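Local atomic coordinates of phosphotransferase system, mannose/fructose/N-acetylgalactosamine-specific component IIB (Thermoanaerobacter tengcongensis, PDB entry 3LFJ), a protein that probably transfers a phosphoryl group from a phosphohistidine carrier to an incoming sugar, as the cytoplasmic IIB component of a mannose-type phosphotransferase system. Residues I24-I29 against K44-A49; R41-K44 against S50-I53; L102-K105 against T109-R112; R112-D115 against P119-T122. All coordinates share one frame; numbering follows the deposited sequence. Where two conformers were deposited one is given.

Strand 22-30 comes first in the chain and lies in the mixed sheet, among its parallel strands. Contact 1 closes the loop from it through helix 38-43 to residues 44-49. Contact 2 interleaves with contact 1 in the same crossover: it opens at 41-44, where contact 1 is closing, shares K44, and ends on strand 50-54. Contact 3 follows in series and closes the short link from strand 98-104 to helix 107-115. Contact 4 begins where contact 3 ends, at R112, and folds residues 119-122 back under that helix. Strand 98-104 lies between 50-54 and 22-30, so backbone hydrogen bonds join contact 3 to contacts 1 and 2. Contacts 2 and 4 do not touch.

Contact 1 (I24-I29 against K44-A49); sequences IVFARI and KGFPEA
F46 packs across V25 and F26, and these three residues bury most of the surface here. The F46 ring lies along V25: CD1 of F46 is 3.6 Å from CG2 of V25. The far end of the ring reaches F26, where CZ of F46 is 3.5 Å from CD1 of F26. The two rings are oblique, with planes at 39° and centroids 5.1 Å apart. CB of F26 sits over one face of the F46 ring, 4.2 Å from its centroid, as a CH-pi contact. F26 has CG anti to its backbone N (chi1 -154°), which swings the ring out so that the F26 side chain runs across that of F46. F46 opens a type I beta turn that ends at A49, closed by A49 N to F46 O at 3.1 Å. This turn lies in the crossover between the parallel strands 22-30 and 50-54, and it is laid against the first of them. A serine in place of F46 would probably strip V25 and one side of F26 of their aromatic partner and open a gap under the turn. F101 and W42 also meet the F26 ring. CB of A49 touches CG2 of V25 at 3.9 Å.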
ATOM      1  N   ILE A  24      -3.871 -10.031  -6.306  1.00 17.87           N
ATOM      2  CA  ILE A  24      -3.475  -9.084  -5.267  1.00 16.89           C
ATOM      3  C   ILE A  24      -3.785  -9.688  -3.906  1.00 18.97           C
ATOM      4  O   ILE A  24      -4.957  -9.842  -3.544  1.00 20.14           O
ATOM      5  CB  ILE A  24      -4.224  -7.780  -5.446  1.00 16.76           C
ATOM      6  CG1 ILE A  24      -3.913  -7.227  -6.836  1.00 20.50           C
ATOM      7  CG2 ILE A  24      -3.818  -6.776  -4.346  1.00 17.58           C
ATOM      8  CD1 ILE A  24      -4.983  -6.337  -7.365  1.00 27.85           C
ATOM      9  N   VAL A  25      -2.741 -10.040  -3.156  1.00 17.26           N
ATOM     10  CA  VAL A  25      -2.964 -10.694  -1.861  1.00 15.80           C
ATOM     11  C   VAL A  25      -3.043  -9.709  -0.700  1.00 17.06           C
ATOM     12  O   VAL A  25      -3.574 -10.042   0.358  1.00 20.85           O
ATOM     13  CB  VAL A  25      -1.905 -11.773  -1.555  1.00 18.89           C
ATOM     14  CG1 VAL A  25      -1.912 -12.835  -2.644  1.00 24.16           C
ATOM     15  CG2 VAL A  25      -0.503 -11.162  -1.399  1.00 18.98           C
ATOM     16  N   PHE A  26      -2.520  -8.499  -0.902  1.00 16.38           N
ATOM     17  CA  PHE A  26      -2.526  -7.478   0.137  1.00 15.66           C
ATOM     18  C   PHE A  26      -2.137  -6.164  -0.511  1.00 15.18           C
ATOM     19  O   PHE A  26      -1.542  -6.167  -1.593  1.00 16.06           O
ATOM     20  CB  PHE A  26      -1.506  -7.816   1.230  1.00 17.75           C
ATOM     21  CG  PHE A  26      -1.835  -7.227   2.574  1.00 18.12           C
ATOM     22  CD1 PHE A  26      -2.909  -7.711   3.317  1.00 19.22           C
ATOM     23  CD2 PHE A  26      -1.064  -6.206   3.104  1.00 16.09           C
ATOM     24  CE1 PHE A  26      -3.206  -7.195   4.560  1.00 19.21           C
ATOM     25  CE2 PHE A  26      -1.358  -5.683   4.360  1.00 20.46           C
ATOM     26  CZ  PHE A  26      -2.434  -6.178   5.078  1.00 18.64           C
ATOM     27  N   ALA A  27      -2.477  -5.057   0.138  1.00 14.73           N
ATOM     28  CA  ALA A  27      -2.015  -3.737  -0.303  1.00 15.59           C
ATOM     29  C   ALA A  27      -1.723  -2.900   0.922  1.00 16.08           C
ATOM     30  O   ALA A  27      -2.482  -2.911   1.893  1.00 16.01           O
ATOM     31  CB  ALA A  27      -3.037  -3.060  -1.202  1.00 16.08           C
ATOM     32  N   ARG A  28      -0.621  -2.167   0.872  1.00 12.85           N
ATOM     33  CA  ARG A  28      -0.161  -1.392   2.022  1.00 13.94           C
ATOM     34  C   ARG A  28       0.366  -0.039   1.550  1.00 15.72           C
ATOM     35  O   ARG A  28       1.018   0.059   0.502  1.00 14.39           O
ATOM     36  CB  ARG A  28       0.936  -2.163   2.755  1.00 14.40           C
ATOM     37  CG  ARG A  28       1.689  -1.370   3.832  1.00 14.36           C
ATOM     38  CD  ARG A  28       2.654  -2.298   4.547  1.00 14.23           C
ATOM     39  NE  ARG A  28       3.544  -1.590   5.460  1.00 14.37           N
ATOM     40  CZ  ARG A  28       3.269  -1.357   6.746  1.00 15.67           C
ATOM     41  NH1 ARG A  28       4.147  -0.702   7.479  1.00 16.75           N
ATOM     42  NH2 ARG A  28       2.119  -1.754   7.292  1.00 15.02           N
ATOM     43  N   ILE A  29       0.068   0.990   2.336  1.00 13.92           N
ATOM     44  CA  ILE A  29       0.623   2.329   2.113  1.00 13.36           C
ATOM     45  C   ILE A  29       1.653   2.609   3.197  1.00 13.49           C
ATOM     46  O   ILE A  29       1.352   2.552   4.396  1.00 15.41           O
ATOM     47  CB  ILE A  29      -0.475   3.415   2.120  1.00 14.22           C
ATOM     48  CG1 ILE A  29      -1.376   3.231   0.878  1.00 19.29           C
ATOM     49  CG2 ILE A  29       0.166   4.828   2.164  1.00 16.03           C
ATOM     50  CD1 ILE A  29      -2.678   4.025   0.895  1.00 20.15           C
ATOM     51  N   LYS A  44       6.007 -12.688   5.735  1.00 21.29           N
ATOM     52  CA  LYS A  44       5.852 -14.019   6.328  1.00 23.04           C
ATOM     53  C   LYS A  44       4.411 -14.530   6.244  1.00 24.61           C
ATOM     54  O   LYS A  44       4.169 -15.740   6.210  1.00 25.82           O
ATOM     55  CB  LYS A  44       6.409 -14.057   7.751  1.00 26.73           C
ATOM     56  CG  LYS A  44       7.912 -14.328   7.739  1.00 33.45           C
ATOM     57  CD  LYS A  44       8.593 -14.075   9.068  1.00 45.10           C
ATOM     58  CE  LYS A  44      10.084 -14.366   8.944  1.00 47.51           C
ATOM     59  NZ  LYS A  44      10.820 -14.138  10.217  1.00 51.96           N
ATOM     60  N   GLY A  45       3.462 -13.603   6.177  1.00 21.65           N
ATOM     61  CA  GLY A  45       2.066 -13.939   5.997  1.00 22.61           C
ATOM     62  C   GLY A  45       1.641 -14.208   4.562  1.00 25.08           C
ATOM     63  O   GLY A  45       0.492 -14.575   4.317  1.00 26.28           O
ATOM     64  N   PHE A  46       2.558 -14.018   3.612  1.00 23.01           N
ATOM     65  CA  PHE A  46       2.243 -14.168   2.190  1.00 20.33           C
ATOM     66  C   PHE A  46       3.395 -14.872   1.502  1.00 26.20           C
ATOM     67  O   PHE A  46       4.095 -14.297   0.669  1.00 26.54           O
ATOM     68  CB  PHE A  46       1.975 -12.784   1.569  1.00 21.98           C
ATOM     69  CG  PHE A  46       0.897 -12.018   2.286  1.00 19.74           C
ATOM     70  CD1 PHE A  46      -0.445 -12.262   2.014  1.00 21.56           C
ATOM     71  CD2 PHE A  46       1.215 -11.113   3.290  1.00 20.18           C
ATOM     72  CE1 PHE A  46      -1.439 -11.584   2.701  1.00 22.89           C
ATOM     73  CE2 PHE A  46       0.222 -10.434   3.980  1.00 21.90           C
ATOM     74  CZ  PHE A  46      -1.104 -10.662   3.685  1.00 20.17           C
ATOM     75  N   PRO A  47       3.601 -16.147   1.863  1.00 29.91           N
ATOM     76  CA  PRO A  47       4.759 -16.976   1.502  1.00 33.33           C
ATOM     77  C   PRO A  47       5.115 -17.025   0.015  1.00 33.48           C
ATOM     78  O   PRO A  47       6.299 -17.128  -0.317  1.00 38.20           O
ATOM     79  CB  PRO A  47       4.336 -18.381   1.958  1.00 36.57           C
ATOM     80  CG  PRO A  47       3.294 -18.169   2.978  1.00 36.69           C
ATOM     81  CD  PRO A  47       2.602 -16.885   2.655  1.00 30.08           C
ATOM     82  N   GLU A  48       4.125 -16.981  -0.866  1.00 29.09           N
ATOM     83  CA  GLU A  48       4.415 -17.157  -2.283  1.00 32.28           C
ATOM     84  C   GLU A  48       4.406 -15.847  -3.082  1.00 32.26           C
ATOM     85  O   GLU A  48       4.596 -15.840  -4.298  1.00 32.54           O
ATOM     86  CB  GLU A  48       3.440 -18.167  -2.897  1.00 37.62           C
ATOM     87  N   ALA A  49       4.213 -14.736  -2.389  1.00 22.28           N
ATOM     88  CA  ALA A  49       4.036 -13.451  -3.061  1.00 22.49           C
ATOM     89  C   ALA A  49       5.324 -12.663  -3.271  1.00 21.91           C
ATOM     90  O   ALA A  49       6.313 -12.821  -2.549  1.00 22.97           O
ATOM     91  CB  ALA A  49       3.029 -12.603  -2.297  1.00 19.82           C
TER

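Contact 2 (R41-K44 against S50-I53); sequences RWMK and SIVI
M43 lays the outer half of its side chain against I51. SD of M43 is 3.8 Å from CG1 of I51, and CE of M43 is 4.0 Å from the same carbon. Further back, CG of M43 meets CD1 of I51 at 3.9 Å. The outer part of the methionine runs alongside the ethyl branch of the isoleucine, in the opposite direction, and touches it at three atoms. CE of M43 also reaches the strand backbone, 4.1 Å from O of S50.

Bends in the methionine set up this fit. Its chain turns at both chi2 (-47°) and chi3 (-74°), so CE curls toward the start of the strand. The CG1 branch of I51, not its CB, carries the isoleucine toward the helix.

Around this first shell, F101 of strand 98-104 and A49 of the preceding loop also pack on M43, while P73 and V76 touch I51. The backbone of strand 50-54 is held on both sides, S50 and V52 pairing with F101, and I51 with K77 and K79. The contact joins the end of helix 38-43 to the strand that follows it, within a beta-alpha-beta crossover. No hydrogen bond links the two segments. The helix end is therefore held to the strand here by buried thioether and aliphatic contacts.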
ATOM      1  N   ARG A  41       8.579  -8.894   8.185  1.00 19.15           N
ATOM      2  CA  ARG A  41       7.458  -9.331   9.005  1.00 18.92           C
ATOM      3  C   ARG A  41       6.181  -9.537   8.183  1.00 21.46           C
ATOM      4  O   ARG A  41       5.544 -10.579   8.268  1.00 23.08           O
ATOM      5  CB  ARG A  41       7.202  -8.355  10.158  1.00 22.82           C
ATOM      6  CG  ARG A  41       8.409  -8.132  11.057  1.00 28.41           C
ATOM      7  CD  ARG A  41       8.008  -7.354  12.302  1.00 35.93           C
ATOM      8  NE  ARG A  41       9.166  -7.049  13.133  1.00 51.33           N
ATOM      9  CZ  ARG A  41       9.666  -7.878  14.042  1.00 59.31           C
ATOM     10  NH1 ARG A  41       9.102  -9.063  14.241  1.00 59.14           N
ATOM     11  NH2 ARG A  41      10.728  -7.521  14.751  1.00 62.71           N
ATOM     12  N   TRP A  42       5.822  -8.551   7.362  1.00 18.64           N
ATOM     13  CA  TRP A  42       4.609  -8.657   6.562  1.00 18.76           C
ATOM     14  C   TRP A  42       4.627  -9.837   5.595  1.00 16.82           C
ATOM     15  O   TRP A  42       3.618 -10.520   5.444  1.00 19.60           O
ATOM     16  CB  TRP A  42       4.339  -7.346   5.801  1.00 18.55           C
ATOM     17  CG  TRP A  42       3.717  -6.307   6.690  1.00 16.19           C
ATOM     18  CD1 TRP A  42       4.329  -5.206   7.227  1.00 17.51           C
ATOM     19  CD2 TRP A  42       2.363  -6.289   7.163  1.00 16.21           C
ATOM     20  NE1 TRP A  42       3.434  -4.508   8.008  1.00 17.31           N
ATOM     21  CE2 TRP A  42       2.225  -5.152   7.990  1.00 16.58           C
ATOM     22  CE3 TRP A  42       1.259  -7.131   6.977  1.00 20.50           C
ATOM     23  CZ2 TRP A  42       1.024  -4.837   8.636  1.00 16.74           C
ATOM     24  CZ3 TRP A  42       0.053  -6.809   7.614  1.00 19.96           C
ATOM     25  CH2 TRP A  42      -0.048  -5.667   8.432  1.00 18.54           C
ATOM     26  N   MET A  43       5.767 -10.082   4.950  1.00 18.85           N
ATOM     27  CA  MET A  43       5.805 -11.096   3.906  1.00 18.39           C
ATOM     28  C   MET A  43       5.716 -12.511   4.452  1.00 20.49           C
ATOM     29  O   MET A  43       5.366 -13.425   3.716  1.00 20.70           O
ATOM     30  CB  MET A  43       7.028 -10.931   3.013  1.00 17.87           C
ATOM     31  CG  MET A  43       6.964  -9.675   2.128  1.00 20.07           C
ATOM     32  SD  MET A  43       5.403  -9.394   1.242  1.00 19.84           S
ATOM     33  CE  MET A  43       5.495 -10.641  -0.036  1.00 21.97           C
ATOM     34  N   LYS A  44       6.007 -12.688   5.735  1.00 21.29           N
ATOM     35  CA  LYS A  44       5.852 -14.019   6.328  1.00 23.04           C
ATOM     36  C   LYS A  44       4.411 -14.530   6.244  1.00 24.61           C
ATOM     37  O   LYS A  44       4.169 -15.740   6.210  1.00 25.82           O
ATOM     38  CB  LYS A  44       6.409 -14.057   7.751  1.00 26.73           C
ATOM     39  CG  LYS A  44       7.912 -14.328   7.739  1.00 33.45           C
ATOM     40  CD  LYS A  44       8.593 -14.075   9.068  1.00 45.10           C
ATOM     41  CE  LYS A  44      10.084 -14.366   8.944  1.00 47.51           C
ATOM     42  NZ  LYS A  44      10.820 -14.138  10.217  1.00 51.96           N
ATOM     43  N   SER A  50       5.291 -11.816  -4.293  1.00 18.84           N
ATOM     44  CA  SER A  50       6.367 -10.870  -4.497  0.62 19.62           C
ATOM     45  C   SER A  50       5.867  -9.500  -4.063  1.00 16.73           C
ATOM     46  O   SER A  50       4.677  -9.302  -3.861  1.00 17.98           O
ATOM     47  CB  SER A  50       6.748 -10.827  -5.963  0.62 24.12           C
ATOM     48  OG  SER A  50       5.644 -10.369  -6.703  0.62 21.07           O
ATOM     49  N   ILE A  51       6.795  -8.577  -3.884  1.00 14.34           N
ATOM     50  CA  ILE A  51       6.438  -7.200  -3.533  1.00 15.60           C
ATOM     51  C   ILE A  51       6.423  -6.370  -4.813  1.00 15.82           C
ATOM     52  O   ILE A  51       7.395  -6.354  -5.556  1.00 17.88           O
ATOM     53  CB  ILE A  51       7.469  -6.599  -2.573  1.00 15.05           C
ATOM     54  CG1 ILE A  51       7.424  -7.338  -1.228  1.00 16.04           C
ATOM     55  CG2 ILE A  51       7.175  -5.088  -2.369  1.00 15.35           C
ATOM     56  CD1 ILE A  51       8.577  -7.017  -0.305  1.00 17.04           C
ATOM     57  N   VAL A  52       5.303  -5.716  -5.083  1.00 14.67           N
ATOM     58  CA  VAL A  52       5.211  -4.801  -6.201  1.00 14.68           C
ATOM     59  C   VAL A  52       4.994  -3.413  -5.637  1.00 14.66           C
ATOM     60  O   VAL A  52       3.971  -3.134  -5.017  1.00 14.24           O
ATOM     61  CB  VAL A  52       4.078  -5.176  -7.160  1.00 15.68           C
ATOM     62  CG1 VAL A  52       3.893  -4.091  -8.232  1.00 16.27           C
ATOM     63  CG2 VAL A  52       4.390  -6.522  -7.814  1.00 18.34           C
ATOM     64  N   ILE A  53       5.986  -2.554  -5.834  1.00 13.18           N
ATOM     65  CA  ILE A  53       5.870  -1.148  -5.440  1.00 12.80           C
ATOM     66  C   ILE A  53       5.349  -0.376  -6.625  1.00 13.30           C
ATOM     67  O   ILE A  53       5.898  -0.468  -7.731  1.00 13.98           O
ATOM     68  CB  ILE A  53       7.216  -0.555  -5.018  1.00 12.50           C
ATOM     69  CG1 ILE A  53       7.775  -1.327  -3.813  1.00 14.73           C
ATOM     70  CG2 ILE A  53       7.025   0.949  -4.685  1.00 13.78           C
ATOM     71  CD1 ILE A  53       9.196  -0.926  -3.439  1.00 14.00           C
TER

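Contact 3 (L102-K105 against T109-R112); sequences LLFK and TCKR
C110 lies over one face of the F104 ring. CA of C110 is 3.9 Å from the ring centroid and 18° off the ring normal, a CH-pi contact set somewhat toward the rim. The sulfur sits over the face as well: SG of C110 is 4.4 Å from the centroid of F104, a sulfur-aromatic contact. CB of C110 fills in between them, 4.0 Å from CG of F104. The backbone of the helix comes close too, with N of C110 at 3.7 Å from CD1 of F104. The phenyl ring therefore meets one residue through its backbone, CB and sulfur together.

T109 approaches differently. Its methyl CG2 stands at the edge of the ring, near the ring plane, 3.9 Å from CD1 of F104. CG2 is anti to the threonine N, while OG1 turns off to a hydrogen bond with N106.

The contact closes a beta-alpha unit in the parallel part of the sheet. Strand 98-104 ends at F104, and after a short link helix 107-115 starts back over it. The nearest CA atoms, of F104 and C110, are 6.4 Å apart. Replacing F104 by alanine would probably open a gap under the first turn of the helix and deprive C110 of the aromatic face beneath its sulfur.

The surroundings are mostly apolar. I29 of strand 22-30 touches both F104 and C110, and I54 of strand 50-54 packs on F104. V83 of helix 83-91 touches T109.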
ATOM      1  N   LEU A 102       0.987  -5.480  -2.877  1.00 13.29           N
ATOM      2  CA  LEU A 102       1.177  -4.114  -3.393  1.00 13.43           C
ATOM      3  C   LEU A 102       1.637  -3.179  -2.289  1.00 14.40           C
ATOM      4  O   LEU A 102       1.081  -3.176  -1.190  1.00 15.30           O
ATOM      5  CB  LEU A 102      -0.116  -3.572  -3.979  1.00 13.93           C
ATOM      6  CG  LEU A 102      -0.711  -4.339  -5.160  1.00 14.11           C
ATOM      7  CD1 LEU A 102      -1.974  -3.660  -5.634  1.00 15.40           C
ATOM      8  CD2 LEU A 102       0.308  -4.422  -6.286  1.00 16.12           C
ATOM      9  N   LEU A 103       2.653  -2.388  -2.599  1.00 12.68           N
ATOM     10  CA  LEU A 103       3.170  -1.404  -1.669  1.00 13.18           C
ATOM     11  C   LEU A 103       3.153  -0.031  -2.342  1.00 14.86           C
ATOM     12  O   LEU A 103       3.732   0.147  -3.414  1.00 16.06           O
ATOM     13  CB  LEU A 103       4.585  -1.821  -1.261  1.00 15.77           C
ATOM     14  CG  LEU A 103       5.277  -0.986  -0.194  1.00 18.12           C
ATOM     15  CD1 LEU A 103       4.404  -0.906   1.047  1.00 19.38           C
ATOM     16  CD2 LEU A 103       6.628  -1.627   0.137  1.00 15.99           C
ATOM     17  N   PHE A 104       2.462   0.921  -1.724  1.00 12.41           N
ATOM     18  CA  PHE A 104       2.404   2.308  -2.227  1.00 13.71           C
ATOM     19  C   PHE A 104       3.096   3.223  -1.259  1.00 14.67           C
ATOM     20  O   PHE A 104       3.093   2.987  -0.062  1.00 14.33           O
ATOM     21  CB  PHE A 104       0.938   2.794  -2.342  1.00 12.99           C
ATOM     22  CG  PHE A 104       0.100   1.969  -3.235  1.00 12.98           C
ATOM     23  CD1 PHE A 104       0.032   2.259  -4.587  1.00 13.89           C
ATOM     24  CD2 PHE A 104      -0.623   0.875  -2.740  1.00 14.74           C
ATOM     25  CE1 PHE A 104      -0.758   1.484  -5.449  1.00 13.71           C
ATOM     26  CE2 PHE A 104      -1.409   0.096  -3.600  1.00 16.39           C
ATOM     27  CZ  PHE A 104      -1.482   0.404  -4.950  1.00 14.12           C
ATOM     28  N   LYS A 105       3.664   4.307  -1.774  1.00 13.07           N
ATOM     29  CA  LYS A 105       4.224   5.331  -0.918  1.00 12.70           C
ATOM     30  C   LYS A 105       3.144   6.242  -0.306  1.00 12.76           C
ATOM     31  O   LYS A 105       3.323   6.781   0.784  1.00 15.77           O
ATOM     32  CB  LYS A 105       5.202   6.173  -1.745  1.00 16.07           C
ATOM     33  CG  LYS A 105       6.123   7.068  -0.951  1.00 19.75           C
ATOM     34  CD  LYS A 105       7.026   7.807  -1.941  1.00 18.63           C
ATOM     35  CE  LYS A 105       8.027   8.686  -1.216  1.00 22.70           C
ATOM     36  NZ  LYS A 105       8.871   9.408  -2.244  1.00 30.82           N
ATOM     37  N   THR A 109      -1.442   7.683  -4.885  1.00 14.93           N
ATOM     38  CA  THR A 109      -1.062   6.724  -5.902  1.00 13.68           C
ATOM     39  C   THR A 109      -1.978   5.507  -5.843  1.00 13.29           C
ATOM     40  O   THR A 109      -2.362   4.962  -6.872  1.00 14.44           O
ATOM     41  CB  THR A 109       0.420   6.335  -5.773  1.00 13.85           C
ATOM     42  OG1 THR A 109       1.232   7.523  -5.864  1.00 14.13           O
ATOM     43  CG2 THR A 109       0.826   5.372  -6.878  1.00 14.21           C
ATOM     44  N   CYS A 110      -2.358   5.114  -4.629  1.00 13.87           N
ATOM     45  CA  CYS A 110      -3.316   4.034  -4.471  1.00 16.14           C
ATOM     46  C   CYS A 110      -4.658   4.413  -5.119  1.00 15.30           C
ATOM     47  O   CYS A 110      -5.231   3.626  -5.872  1.00 15.12           O
ATOM     48  CB  CYS A 110      -3.477   3.690  -2.990  1.00 15.08           C
ATOM     49  SG  CYS A 110      -4.653   2.349  -2.714  1.00 17.51           S
ATOM     50  N   LYS A 111      -5.127   5.633  -4.864  1.00 14.54           N
ATOM     51  CA  LYS A 111      -6.373   6.109  -5.479  1.00 14.25           C
ATOM     52  C   LYS A 111      -6.293   6.062  -7.002  1.00 15.87           C
ATOM     53  O   LYS A 111      -7.213   5.598  -7.669  1.00 17.08           O
ATOM     54  CB  LYS A 111      -6.728   7.521  -4.997  1.00 17.51           C
ATOM     55  CG  LYS A 111      -7.887   8.177  -5.773  1.00 20.91           C
ATOM     56  CD  LYS A 111      -8.093   9.612  -5.292  1.00 24.64           C
ATOM     57  CE  LYS A 111      -9.514  10.106  -5.517  1.00 36.27           C
ATOM     58  NZ  LYS A 111      -9.957  10.025  -6.926  1.00 35.70           N
ATOM     59  N   ARG A 112      -5.172   6.523  -7.559  1.00 15.51           N
ATOM     60  CA  ARG A 112      -5.026   6.478  -9.009  1.00 16.22           C
ATOM     61  C   ARG A 112      -5.146   5.065  -9.584  1.00 16.70           C
ATOM     62  O   ARG A 112      -5.801   4.861 -10.628  1.00 18.67           O
ATOM     63  CB  ARG A 112      -3.713   7.128  -9.447  1.00 15.93           C
ATOM     64  CG  ARG A 112      -3.719   8.631  -9.276  1.00 15.44           C
ATOM     65  CD  ARG A 112      -2.308   9.186  -9.388  1.00 19.00           C
ATOM     66  NE  ARG A 112      -1.747   8.902 -10.704  1.00 18.87           N
ATOM     67  CZ  ARG A 112      -0.440   8.855 -10.954  1.00 17.25           C
ATOM     68  NH1 ARG A 112       0.414   9.055  -9.959  1.00 18.00           N
ATOM     69  NH2 ARG A 112      -0.002   8.601 -12.189  1.00 16.27           N
TER

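Contact 4 (R112-D115 against P119-T122); sequences RVMD and PITT
M114 and I120 meet where helix 107-115 gives way to the loop that leads into strand 122-127. This is the return half of a beta-alpha-beta crossover, from strand 98-104 through the helix to the sheet again.

Apolar contacts carry most of it. CE of M114 is 3.8 Å from CB of I120, and SD of M114 is 4.0 Å from the same carbon. CG of M114 meets CD1 of I120, also at 3.8 Å. The thioether chain thus spans the isoleucine from CB to the tip of its long branch, although the side chains as a whole are set crosswise. M114 is extended as far as the sulfur. A bend at chi3 (72°) then brings CE in against I120. V113 adds a looser touch, with CG2 at 4.4 Å from CD1 of I120.

No hydrogen bond or salt bridge joins the two segments.

Other packing places the group between the sheet and a neighbouring helix. I120 rests on L102 and F104 of strand 98-104 and on A27 of strand 22-30. M114 also touches L154 and Y158 of helix 145-158. On the loop backbone, the closest approach is made by CE of M114, 3.6 Å from O of I120.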
ATOM      1  N   ARG A 112      -5.172   6.523  -7.559  1.00 15.51           N
ATOM      2  CA  ARG A 112      -5.026   6.478  -9.009  1.00 16.22           C
ATOM      3  C   ARG A 112      -5.146   5.065  -9.584  1.00 16.70           C
ATOM      4  O   ARG A 112      -5.801   4.861 -10.628  1.00 18.67           O
ATOM      5  CB  ARG A 112      -3.713   7.128  -9.447  1.00 15.93           C
ATOM      6  CG  ARG A 112      -3.719   8.631  -9.276  1.00 15.44           C
ATOM      7  CD  ARG A 112      -2.308   9.186  -9.388  1.00 19.00           C
ATOM      8  NE  ARG A 112      -1.747   8.902 -10.704  1.00 18.87           N
ATOM      9  CZ  ARG A 112      -0.440   8.855 -10.954  1.00 17.25           C
ATOM     10  NH1 ARG A 112       0.414   9.055  -9.959  1.00 18.00           N
ATOM     11  NH2 ARG A 112      -0.002   8.601 -12.189  1.00 16.27           N
ATOM     12  N   VAL A 113      -4.528   4.073  -8.939  1.00 14.97           N
ATOM     13  CA  VAL A 113      -4.630   2.721  -9.471  1.00 13.87           C
ATOM     14  C   VAL A 113      -6.012   2.123  -9.264  1.00 17.98           C
ATOM     15  O   VAL A 113      -6.497   1.397 -10.118  1.00 18.90           O
ATOM     16  CB  VAL A 113      -3.550   1.743  -8.967  1.00 18.32           C
ATOM     17  CG1 VAL A 113      -2.158   2.194  -9.433  1.00 19.06           C
ATOM     18  CG2 VAL A 113      -3.611   1.578  -7.488  1.00 21.13           C
ATOM     19  N   MET A 114      -6.649   2.423  -8.141  1.00 17.61           N
ATOM     20  CA  MET A 114      -8.007   1.924  -7.957  1.00 17.22           C
ATOM     21  C   MET A 114      -8.961   2.601  -8.941  1.00 19.57           C
ATOM     22  O   MET A 114      -9.835   1.945  -9.508  1.00 19.68           O
ATOM     23  CB  MET A 114      -8.458   2.105  -6.514  1.00 16.71           C
ATOM     24  CG  MET A 114      -7.599   1.296  -5.568  1.00 16.53           C
ATOM     25  SD  MET A 114      -8.317   1.167  -3.923  1.00 24.54           S
ATOM     26  CE  MET A 114      -9.676   0.059  -4.269  1.00 35.21           C
ATOM     27  N   ASP A 115      -8.791   3.896  -9.162  1.00 18.88           N
ATOM     28  CA  ASP A 115      -9.597   4.588 -10.180  1.00 19.45           C
ATOM     29  C   ASP A 115      -9.360   4.034 -11.584  1.00 21.62           C
ATOM     30  O   ASP A 115     -10.241   4.117 -12.456  1.00 24.87           O
ATOM     31  CB  ASP A 115      -9.353   6.095 -10.149  1.00 21.31           C
ATOM     32  CG  ASP A 115      -9.964   6.760  -8.928  1.00 23.40           C
ATOM     33  OD1 ASP A 115     -10.776   6.105  -8.212  1.00 22.76           O
ATOM     34  OD2 ASP A 115      -9.630   7.940  -8.675  1.00 23.63           O
ATOM     35  N   PRO A 119      -8.205  -3.919  -8.726  1.00 20.26           N
ATOM     36  CA  PRO A 119      -9.055  -4.281  -7.593  1.00 20.89           C
ATOM     37  C   PRO A 119      -8.223  -4.511  -6.360  1.00 22.18           C
ATOM     38  O   PRO A 119      -7.393  -5.412  -6.305  1.00 32.99           O
ATOM     39  CB  PRO A 119      -9.715  -5.580  -8.050  1.00 21.28           C
ATOM     40  CG  PRO A 119      -8.730  -6.204  -8.959  1.00 22.84           C
ATOM     41  CD  PRO A 119      -7.922  -5.077  -9.593  1.00 22.08           C
ATOM     42  N   ILE A 120      -8.422  -3.642  -5.389  1.00 20.02           N
ATOM     43  CA  ILE A 120      -7.818  -3.808  -4.086  1.00 18.34           C
ATOM     44  C   ILE A 120      -8.932  -4.037  -3.073  1.00 19.42           C
ATOM     45  O   ILE A 120      -9.883  -3.257  -3.008  1.00 25.86           O
ATOM     46  CB  ILE A 120      -7.001  -2.574  -3.720  1.00 19.94           C
ATOM     47  CG1 ILE A 120      -5.827  -2.439  -4.693  1.00 19.66           C
ATOM     48  CG2 ILE A 120      -6.502  -2.676  -2.283  1.00 22.69           C
ATOM     49  CD1 ILE A 120      -4.944  -1.234  -4.410  1.00 18.93           C
ATOM     50  N   THR A 121      -8.804  -5.115  -2.307  1.00 19.99           N
ATOM     51  CA  THR A 121      -9.869  -5.523  -1.384  1.00 22.05           C
ATOM     52  C   THR A 121      -9.580  -5.104   0.057  1.00 23.40           C
ATOM     53  O   THR A 121     -10.505  -4.839   0.828  1.00 22.40           O
ATOM     54  CB  THR A 121     -10.142  -7.042  -1.444  1.00 19.22           C
ATOM     55  OG1 THR A 121      -8.927  -7.795  -1.280  1.00 23.57           O
ATOM     56  CG2 THR A 121     -10.800  -7.419  -2.761  1.00 24.92           C
ATOM     57  N   THR A 122      -8.296  -5.064   0.414  1.00 20.23           N
ATOM     58  CA  THR A 122      -7.861  -4.680   1.750  1.00 19.93           C
ATOM     59  C   THR A 122      -6.718  -3.693   1.594  1.00 19.96           C
ATOM     60  O   THR A 122      -5.784  -3.935   0.823  1.00 21.84           O
ATOM     61  CB  THR A 122      -7.339  -5.883   2.544  1.00 24.61           C
ATOM     62  OG1 THR A 122      -8.401  -6.822   2.738  1.00 27.55           O
ATOM     63  CG2 THR A 122      -6.803  -5.453   3.911  1.00 25.60           C
TER